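Local coordinates for hemolysin activator protein CdiB (Acinetobacter baumannii ACICU, PDB 6WIL) that probably secretes a contact-dependent growth inhibition toxin across the outer membrane as an Omp85-superfamily two-partner secretion transporter, at residues T231-G236 and S259-H264; S462-D467 and G518-L523; P511-L516 and I541-I546. All coordinates share one frame; numbering follows the deposited sequence.

Interaction 1 (T231-G236 and S259-H264); sequences TGTYMG and SLDDFH
Tyr234 and Leu260 form a hydrogen-bonded antiparallel pair between strands 232-243 and 251-261. Tyr234 N donates to Leu260 O at 3.1 Å, and Leu260 N donates to Tyr234 O at 3.0 Å. Asp262 N adds a third backbone bond, to Gly232 O at 3.2 Å. Thr233 with Asp261 and Met235 with Ser259 are the flanking non-hydrogen-bonded pairs.

The side-chain polar contact centres on Asp261 OD1. Thr233 OG1 donates to Asp261 OD1 at 3.0 Å, from above the carboxylate plane. Phe263 N reaches Asp261 OD1 from the opposite face, also at 3.0 Å, which makes an Asx turn.

Other contacts are closer to packing. Thr231 OG1 sits over one face of the Phe263 ring, offset toward the rim and 3.3 Å from Phe263 CE1. Gly232 CA comes within 3.5 Å of Phe263 CE2. Ser259 OG rests against Thr233 CG2 at 3.4 Å. On the other face of the sheet, Asp262 OD2 lies at the edge of the Tyr234 ring. Met235, a selenomethionine, turns its end away to meet Arg17 of helix 8-27.

These strands are neighbours in the wall of the 16-stranded antiparallel barrel, and the Asx turn follows strand 251-261. Buried Asp261 takes one donor from the neighbouring strand (Thr233 OG1) and one from the turn (Phe263 N). The Asx turn fixes the backbone at Phe263, whose ring lies against Thr231 and Gly232.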
loop_
_atom_site.group_PDB
_atom_site.type_symbol
_atom_site.label_atom_id
_atom_site.label_comp_id
_atom_site.label_asym_id
_atom_site.label_seq_id
_atom_site.Cartn_x
_atom_site.Cartn_y
_atom_site.Cartn_z
ATOM N N THR A 231 22.374 -2.956 28.091
ATOM C CA THR A 231 22.770 -3.621 26.856
ATOM C C THR A 231 22.006 -3.010 25.689
ATOM O O THR A 231 21.063 -2.234 25.874
ATOM C CB THR A 231 22.513 -5.133 26.927
ATOM O OG1 THR A 231 21.126 -5.369 27.207
ATOM C CG2 THR A 231 23.361 -5.774 28.017
ATOM N N GLY A 232 22.409 -3.372 24.475
ATOM C CA GLY A 232 21.764 -2.808 23.302
ATOM C C GLY A 232 22.189 -3.505 22.029
ATOM O O GLY A 232 23.066 -4.373 22.025
ATOM N N THR A 233 21.543 -3.099 20.935
ATOM C CA THR A 233 21.792 -3.637 19.605
ATOM C C THR A 233 22.258 -2.518 18.685
ATOM O O THR A 233 21.759 -1.391 18.761
ATOM C CB THR A 233 20.531 -4.294 19.027
ATOM O OG1 THR A 233 19.918 -5.124 20.021
ATOM C CG2 THR A 233 20.878 -5.143 17.811
ATOM N N TYR A 234 23.207 -2.835 17.806
ATOM C CA TYR A 234 23.805 -1.861 16.898
ATOM C C TYR A 234 23.666 -2.370 15.471
ATOM O O TYR A 234 24.190 -3.439 15.135
ATOM C CB TYR A 234 25.273 -1.609 17.257
ATOM C CG TYR A 234 25.478 -1.235 18.712
ATOM C CD1 TYR A 234 25.514 -2.212 19.703
ATOM C CD2 TYR A 234 25.627 0.093 19.099
ATOM C CE1 TYR A 234 25.691 -1.882 21.033
ATOM C CE2 TYR A 234 25.811 0.431 20.432
ATOM C CZ TYR A 234 25.841 -0.561 21.392
ATOM O OH TYR A 234 26.020 -0.239 22.717
HETATM N N MSE A 235 22.963 -1.608 14.640
HETATM C CA MSE A 235 22.652 -2.027 13.277
HETATM C C MSE A 235 23.277 -1.127 12.223
HETATM O O MSE A 235 23.420 0.075 12.422
HETATM C CB MSE A 235 21.139 -2.059 13.066
HETATM C CG MSE A 235 20.508 -3.433 13.187
HETATM SE SE MSE A 235 18.563 -3.333 13.036
HETATM C CE MSE A 235 18.459 -2.184 11.466
ATOM N N GLY A 236 23.639 -1.726 11.094
ATOM C CA GLY A 236 24.102 -0.979 9.944
ATOM C C GLY A 236 23.419 -1.452 8.678
ATOM O O GLY A 236 23.380 -2.653 8.400
ATOM N N SER A 259 24.066 -6.634 12.079
ATOM C CA SER A 259 23.537 -6.363 13.406
ATOM C C SER A 259 24.411 -7.028 14.458
ATOM O O SER A 259 24.933 -8.125 14.242
ATOM C CB SER A 259 22.087 -6.855 13.538
ATOM O OG SER A 259 21.590 -6.645 14.848
ATOM N N LEU A 260 24.564 -6.351 15.594
ATOM C CA LEU A 260 25.300 -6.866 16.747
ATOM C C LEU A 260 24.365 -6.756 17.949
ATOM O O LEU A 260 24.235 -5.682 18.543
ATOM C CB LEU A 260 26.600 -6.090 16.964
ATOM C CG LEU A 260 27.651 -6.645 17.932
ATOM C CD1 LEU A 260 27.340 -6.281 19.378
ATOM C CD2 LEU A 260 27.783 -8.154 17.774
ATOM N N ASP A 261 23.713 -7.863 18.300
ATOM C CA ASP A 261 22.715 -7.890 19.364
ATOM C C ASP A 261 23.376 -8.384 20.647
ATOM O O ASP A 261 23.722 -9.565 20.760
ATOM C CB ASP A 261 21.534 -8.777 18.970
ATOM C CG ASP A 261 20.336 -8.609 19.892
ATOM O OD1 ASP A 261 20.456 -7.902 20.912
ATOM O OD2 ASP A 261 19.268 -9.181 19.586
ATOM N N ASP A 262 23.552 -7.479 21.614
ATOM C CA ASP A 262 24.098 -7.853 22.913
ATOM C C ASP A 262 23.070 -8.532 23.807
ATOM O O ASP A 262 23.454 -9.204 24.771
ATOM C CB ASP A 262 24.663 -6.625 23.632
ATOM C CG ASP A 262 25.978 -6.153 23.042
ATOM O OD1 ASP A 262 26.672 -6.973 22.405
ATOM O OD2 ASP A 262 26.323 -4.967 23.225
ATOM N N PHE A 263 21.776 -8.369 23.512
ATOM C CA PHE A 263 20.747 -9.048 24.293
ATOM C C PHE A 263 20.872 -10.561 24.174
ATOM O O PHE A 263 20.803 -11.279 25.181
ATOM C CB PHE A 263 19.360 -8.585 23.848
ATOM C CG PHE A 263 18.999 -7.203 24.322
ATOM C CD1 PHE A 263 18.400 -7.018 25.556
ATOM C CD2 PHE A 263 19.271 -6.092 23.546
ATOM C CE1 PHE A 263 18.057 -5.757 25.998
ATOM C CE2 PHE A 263 18.939 -4.824 23.988
ATOM C CZ PHE A 263 18.333 -4.660 25.216
ATOM N N HIS A 264 21.059 -11.066 22.953
ATOM C CA HIS A 264 21.222 -12.493 22.708
ATOM C C HIS A 264 22.635 -12.845 22.248
ATOM O O HIS A 264 22.844 -13.921 21.670
ATOM C CB HIS A 264 20.190 -12.980 21.690
ATOM C CG HIS A 264 18.778 -12.902 22.184
ATOM N ND1 HIS A 264 18.258 -13.791 23.102
ATOM C CD2 HIS A 264 17.774 -12.039 21.891
ATOM C CE1 HIS A 264 16.999 -13.479 23.353
ATOM N NE2 HIS A 264 16.681 -12.418 22.633
#

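Interaction 2 (S462-D467 and G518-L523); sequences SVRGFD and GSVLGL
Gly518 meets the turn 463-466 through its backbone. Gly518 CA lies 3.3 Å from Arg464 O, in a CA-H...O contact with an angle of 146° at the hydrogen. With no side chain on Gly518, the carbonyl can come this close to the strand. The Phe466 ring presents its edge to the same residue, with CE2 3.9 Å from Gly518 N.

Val520 points toward the turn from two residues further along. Val520 CG2 touches Arg464 CB at 3.6 Å and Gly465 N at the same distance.

Arg464 therefore offers its CB and carbonyl to strand 515-526. Its guanidinium NE forms a salt bridge with Asp500 of strand 493-505, and NH2 forms one with Glu483 of strand 476-487.

The turn is type II. At the positive phi of Gly465 (92°) a CB would jam against Arg464 O and be tight against Gly518 CA. Val463 to Phe466 spell the VRGF motif found at the tip of loop 6 in Omp85 proteins, where it packs on the inner wall of the barrel, consistent with the salt bridges here. The contact with strand 515-526 is apolar and backbone-mediated, whereas the charge of Arg464 is met by two acidic residues of neighbouring strands.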
loop_
_atom_site.group_PDB
_atom_site.type_symbol
_atom_site.label_atom_id
_atom_site.label_comp_id
_atom_site.label_asym_id
_atom_site.label_seq_id
_atom_site.Cartn_x
_atom_site.Cartn_y
_atom_site.Cartn_z
ATOM N N SER A 462 6.899 -4.010 17.443
ATOM C CA SER A 462 5.598 -4.483 17.886
ATOM C C SER A 462 5.001 -3.643 18.993
ATOM O O SER A 462 3.917 -3.106 18.808
ATOM C CB SER A 462 5.698 -5.960 18.341
ATOM O OG SER A 462 6.859 -6.218 19.085
ATOM N N VAL A 463 5.689 -3.508 20.133
ATOM C CA VAL A 463 5.274 -2.573 21.177
ATOM C C VAL A 463 6.455 -1.724 21.635
ATOM O O VAL A 463 7.343 -2.217 22.335
ATOM C CB VAL A 463 4.655 -3.312 22.377
ATOM C CG1 VAL A 463 4.116 -2.311 23.386
ATOM C CG2 VAL A 463 3.581 -4.275 21.901
ATOM N N ARG A 464 6.474 -0.443 21.263
ATOM C CA ARG A 464 7.620 0.397 21.595
ATOM C C ARG A 464 7.690 0.663 23.100
ATOM O O ARG A 464 6.703 0.547 23.831
ATOM C CB ARG A 464 7.567 1.716 20.824
ATOM C CG ARG A 464 8.099 1.612 19.404
ATOM C CD ARG A 464 7.780 2.861 18.612
ATOM N NE ARG A 464 6.346 2.985 18.384
ATOM C CZ ARG A 464 5.769 4.006 17.758
ATOM N NH1 ARG A 464 4.454 4.024 17.599
ATOM N NH2 ARG A 464 6.505 5.008 17.291
ATOM N N GLY A 465 8.887 1.024 23.560
ATOM C CA GLY A 465 9.155 1.162 24.974
ATOM C C GLY A 465 9.697 -0.088 25.631
ATOM O O GLY A 465 10.004 -0.058 26.828
ATOM N N PHE A 466 9.818 -1.187 24.894
ATOM C CA PHE A 466 10.350 -2.441 25.406
ATOM C C PHE A 466 11.586 -2.829 24.607
ATOM O O PHE A 466 11.638 -2.617 23.388
ATOM C CB PHE A 466 9.297 -3.556 25.346
ATOM C CG PHE A 466 8.217 -3.427 26.384
ATOM C CD1 PHE A 466 8.407 -3.922 27.666
ATOM C CD2 PHE A 466 7.013 -2.812 26.081
ATOM C CE1 PHE A 466 7.418 -3.804 28.624
ATOM C CE2 PHE A 466 6.020 -2.693 27.032
ATOM C CZ PHE A 466 6.222 -3.190 28.306
ATOM N N ASP A 467 12.576 -3.401 25.305
ATOM C CA ASP A 467 13.869 -3.669 24.681
ATOM C C ASP A 467 13.794 -4.843 23.712
ATOM O O ASP A 467 14.573 -4.915 22.750
ATOM C CB ASP A 467 14.928 -3.946 25.751
ATOM C CG ASP A 467 14.457 -4.928 26.806
ATOM O OD1 ASP A 467 13.942 -6.020 26.440
ATOM O OD2 ASP A 467 14.611 -4.609 28.010
ATOM N N GLY A 518 3.505 0.144 26.350
ATOM C CA GLY A 518 4.712 0.943 26.389
ATOM C C GLY A 518 4.471 2.353 25.897
ATOM O O GLY A 518 3.462 2.621 25.235
ATOM N N SER A 519 5.380 3.269 26.218
ATOM C CA SER A 519 5.263 4.647 25.772
ATOM C C SER A 519 6.631 5.150 25.338
ATOM O O SER A 519 7.661 4.725 25.864
ATOM C CB SER A 519 4.685 5.553 26.866
ATOM O OG SER A 519 4.313 6.812 26.331
ATOM N N VAL A 520 6.626 6.064 24.371
ATOM C CA VAL A 520 7.846 6.558 23.744
ATOM C C VAL A 520 7.719 8.060 23.528
ATOM O O VAL A 520 6.657 8.554 23.136
ATOM C CB VAL A 520 8.123 5.824 22.412
ATOM C CG1 VAL A 520 8.979 6.671 21.483
ATOM C CG2 VAL A 520 8.800 4.495 22.680
ATOM N N LEU A 521 8.802 8.785 23.800
ATOM C CA LEU A 521 8.904 10.211 23.513
ATOM C C LEU A 521 10.214 10.460 22.779
ATOM O O LEU A 521 11.270 9.998 23.223
ATOM C CB LEU A 521 8.842 11.041 24.800
ATOM C CG LEU A 521 8.890 12.563 24.650
ATOM C CD1 LEU A 521 7.616 13.088 24.006
ATOM C CD2 LEU A 521 9.133 13.228 25.995
ATOM N N GLY A 522 10.148 11.176 21.661
ATOM C CA GLY A 522 11.339 11.388 20.873
ATOM C C GLY A 522 11.194 12.526 19.886
ATOM O O GLY A 522 10.211 13.269 19.902
ATOM N N LEU A 523 12.199 12.647 19.017
ATOM C CA LEU A 523 12.242 13.708 18.021
ATOM C C LEU A 523 12.880 13.182 16.742
ATOM O O LEU A 523 13.623 12.197 16.753
ATOM C CB LEU A 523 13.018 14.932 18.527
ATOM C CG LEU A 523 14.546 14.828 18.545
ATOM C CD1 LEU A 523 15.160 16.210 18.687
ATOM C CD2 LEU A 523 15.042 13.909 19.657
#

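Interaction 3 (P511-L516 and I541-I546); sequences PGQRYL and IAPDSI
Ser545 OG donates a weak hydrogen bond to Gln513 OE1, at 3.4 Å. Ser545 OG stands between its backbone N and carbonyl carbon (chi1 63°) and faces the end of the glutamine side chain. Gln513 NE2 is equally far from this hydroxyl.

Pro543 carries the largest share of the buried surface. Its ring atoms pack against Gln513 and Tyr515. Pro543 CG lies 3.4 Å from Gln513 CA, and Pro543 CD lies 3.5 Å from Tyr515 O. Pro543 CB approaches Gln513 CG, and the two side chains cross obliquely. Pro543 also starts a type I turn to Ile546, closed by the bond from Ile546 N to Pro543 O. This turn brings Ser545 round to Gln513.

Closer to the barrel, Leu516 CD2 touches Ala542 CB at 3.7 Å and also reaches the Pro543 ring. Leu516 CA makes a CA-H...O contact with Ile541 O at 3.5 Å. Ile541 CG2 meets the edge of the Tyr515 ring, in its plane, 3.8 Å from Tyr515 CD2. Tyr515 OH is hydrogen-bonded to Gln501 OE1, and its ring also meets Trp503.

The contact lies where strand 515-526 begins and strand 530-541 ends. These neighbouring strands lead to loops on the side of the barrel expected to be extracellular. Apolar contact dominates across the two segments. The weak Ser545 to Gln513 bond is a minor polar addition at the outer end, and Pro543 makes the largest single contribution.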
loop_
_atom_site.group_PDB
_atom_site.type_symbol
_atom_site.label_atom_id
_atom_site.label_comp_id
_atom_site.label_asym_id
_atom_site.label_seq_id
_atom_site.Cartn_x
_atom_site.Cartn_y
_atom_site.Cartn_z
ATOM N N PRO A 511 -2.281 -17.264 30.412
ATOM C CA PRO A 511 -2.985 -16.080 30.919
ATOM C C PRO A 511 -2.166 -15.317 31.949
ATOM O O PRO A 511 -1.260 -15.852 32.594
ATOM C CB PRO A 511 -4.258 -16.662 31.545
ATOM C CG PRO A 511 -4.466 -17.956 30.836
ATOM C CD PRO A 511 -3.089 -18.490 30.553
ATOM N N GLY A 512 -2.508 -14.037 32.102
ATOM C CA GLY A 512 -1.753 -13.133 32.940
ATOM C C GLY A 512 -0.510 -12.557 32.296
ATOM O O GLY A 512 0.056 -11.593 32.829
ATOM N N GLN A 513 -0.062 -13.117 31.170
ATOM C CA GLN A 513 1.088 -12.622 30.424
ATOM C C GLN A 513 0.704 -12.240 29.001
ATOM O O GLN A 513 1.466 -12.470 28.064
ATOM C CB GLN A 513 2.208 -13.663 30.410
ATOM C CG GLN A 513 2.619 -14.141 31.785
ATOM C CD GLN A 513 4.102 -14.420 31.877
ATOM O OE1 GLN A 513 4.786 -14.528 30.861
ATOM N NE2 GLN A 513 4.612 -14.520 33.098
ATOM N N ARG A 514 -0.470 -11.648 28.830
ATOM C CA ARG A 514 -1.051 -11.469 27.512
ATOM C C ARG A 514 -1.100 -10.015 27.060
ATOM O O ARG A 514 -1.678 -9.730 26.006
ATOM C CB ARG A 514 -2.463 -12.061 27.488
ATOM C CG ARG A 514 -2.605 -13.375 28.246
ATOM C CD ARG A 514 -4.030 -13.906 28.160
ATOM N NE ARG A 514 -5.000 -12.962 28.711
ATOM C CZ ARG A 514 -6.302 -13.208 28.832
ATOM N NH1 ARG A 514 -7.106 -12.285 29.341
ATOM N NH2 ARG A 514 -6.798 -14.375 28.444
ATOM N N TYR A 515 -0.517 -9.089 27.817
ATOM C CA TYR A 515 -0.705 -7.674 27.539
ATOM C C TYR A 515 0.578 -6.891 27.777
ATOM O O TYR A 515 1.299 -7.134 28.747
ATOM C CB TYR A 515 -1.829 -7.089 28.399
ATOM C CG TYR A 515 -2.145 -5.651 28.075
ATOM C CD1 TYR A 515 -2.929 -5.328 26.979
ATOM C CD2 TYR A 515 -1.661 -4.614 28.864
ATOM C CE1 TYR A 515 -3.228 -4.016 26.673
ATOM C CE2 TYR A 515 -1.954 -3.293 28.564
ATOM C CZ TYR A 515 -2.739 -3.001 27.465
ATOM O OH TYR A 515 -3.041 -1.695 27.152
ATOM N N LEU A 516 0.844 -5.941 26.882
ATOM C CA LEU A 516 1.967 -5.024 27.004
ATOM C C LEU A 516 1.490 -3.608 26.722
ATOM O O LEU A 516 0.657 -3.387 25.839
ATOM C CB LEU A 516 3.105 -5.384 26.041
ATOM C CG LEU A 516 3.980 -6.584 26.406
ATOM C CD1 LEU A 516 5.010 -6.854 25.322
ATOM C CD2 LEU A 516 4.654 -6.376 27.751
ATOM N N ILE A 541 2.882 -1.129 31.422
ATOM C CA ILE A 541 2.230 -2.305 31.982
ATOM C C ILE A 541 2.824 -3.543 31.331
ATOM O O ILE A 541 2.875 -3.640 30.099
ATOM C CB ILE A 541 0.704 -2.265 31.785
ATOM C CG1 ILE A 541 0.086 -1.193 32.685
ATOM C CG2 ILE A 541 0.094 -3.633 32.070
ATOM C CD1 ILE A 541 0.479 -1.328 34.145
ATOM N N ALA A 542 3.267 -4.487 32.157
ATOM C CA ALA A 542 3.858 -5.720 31.662
ATOM C C ALA A 542 3.740 -6.778 32.744
ATOM O O ALA A 542 3.637 -6.436 33.927
ATOM C CB ALA A 542 5.329 -5.514 31.276
ATOM N N PRO A 543 3.743 -8.058 32.379
ATOM C CA PRO A 543 3.827 -9.112 33.392
ATOM C C PRO A 543 5.119 -8.995 34.184
ATOM O O PRO A 543 6.062 -8.302 33.793
ATOM C CB PRO A 543 3.790 -10.406 32.571
ATOM C CG PRO A 543 3.164 -10.011 31.280
ATOM C CD PRO A 543 3.585 -8.605 31.023
ATOM N N ASP A 544 5.151 -9.694 35.319
ATOM C CA ASP A 544 6.306 -9.614 36.208
ATOM C C ASP A 544 7.584 -10.081 35.523
ATOM O O ASP A 544 8.673 -9.591 35.845
ATOM C CB ASP A 544 6.045 -10.431 37.473
ATOM C CG ASP A 544 5.114 -9.722 38.442
ATOM O OD1 ASP A 544 5.521 -8.682 39.002
ATOM O OD2 ASP A 544 3.974 -10.195 38.630
ATOM N N SER A 545 7.477 -11.010 34.572
ATOM C CA SER A 545 8.655 -11.534 33.888
ATOM C C SER A 545 9.259 -10.548 32.896
ATOM O O SER A 545 10.311 -10.855 32.322
ATOM C CB SER A 545 8.306 -12.841 33.172
ATOM O OG SER A 545 7.333 -12.629 32.165
ATOM N N ILE A 546 8.635 -9.392 32.674
ATOM C CA ILE A 546 9.155 -8.359 31.784
ATOM C C ILE A 546 9.649 -7.195 32.633
ATOM O O ILE A 546 8.996 -6.798 33.606
ATOM C CB ILE A 546 8.093 -7.893 30.770
ATOM C CG1 ILE A 546 7.595 -9.070 29.923
ATOM C CG2 ILE A 546 8.657 -6.803 29.879
ATOM C CD1 ILE A 546 8.479 -9.393 28.732
#

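How the interactions relate
Interaction 1 comes first and ties strands 232-243 and 251-261 into a hairpin, closing a loop of 22 residues. It is complete before the others open. Interaction 2 opens at 462-467, in the loop between strands 432-444 and 476-487. Interaction 3 opens at 511-516 before interaction 2 closes at 518-523, and itself closes at 541-546. These two therefore cross, and both use strand 515-526. Phe466 joins them by packing on Leu516, Ala542 and Ile546. Asp467 CB meets Phe263 CZ at 3.5 Å and links interactions 1 and 2. The loop 462-467 thus bridges the turn after strand 251-261, the late strand 515-526 and the loop after strand 530-541.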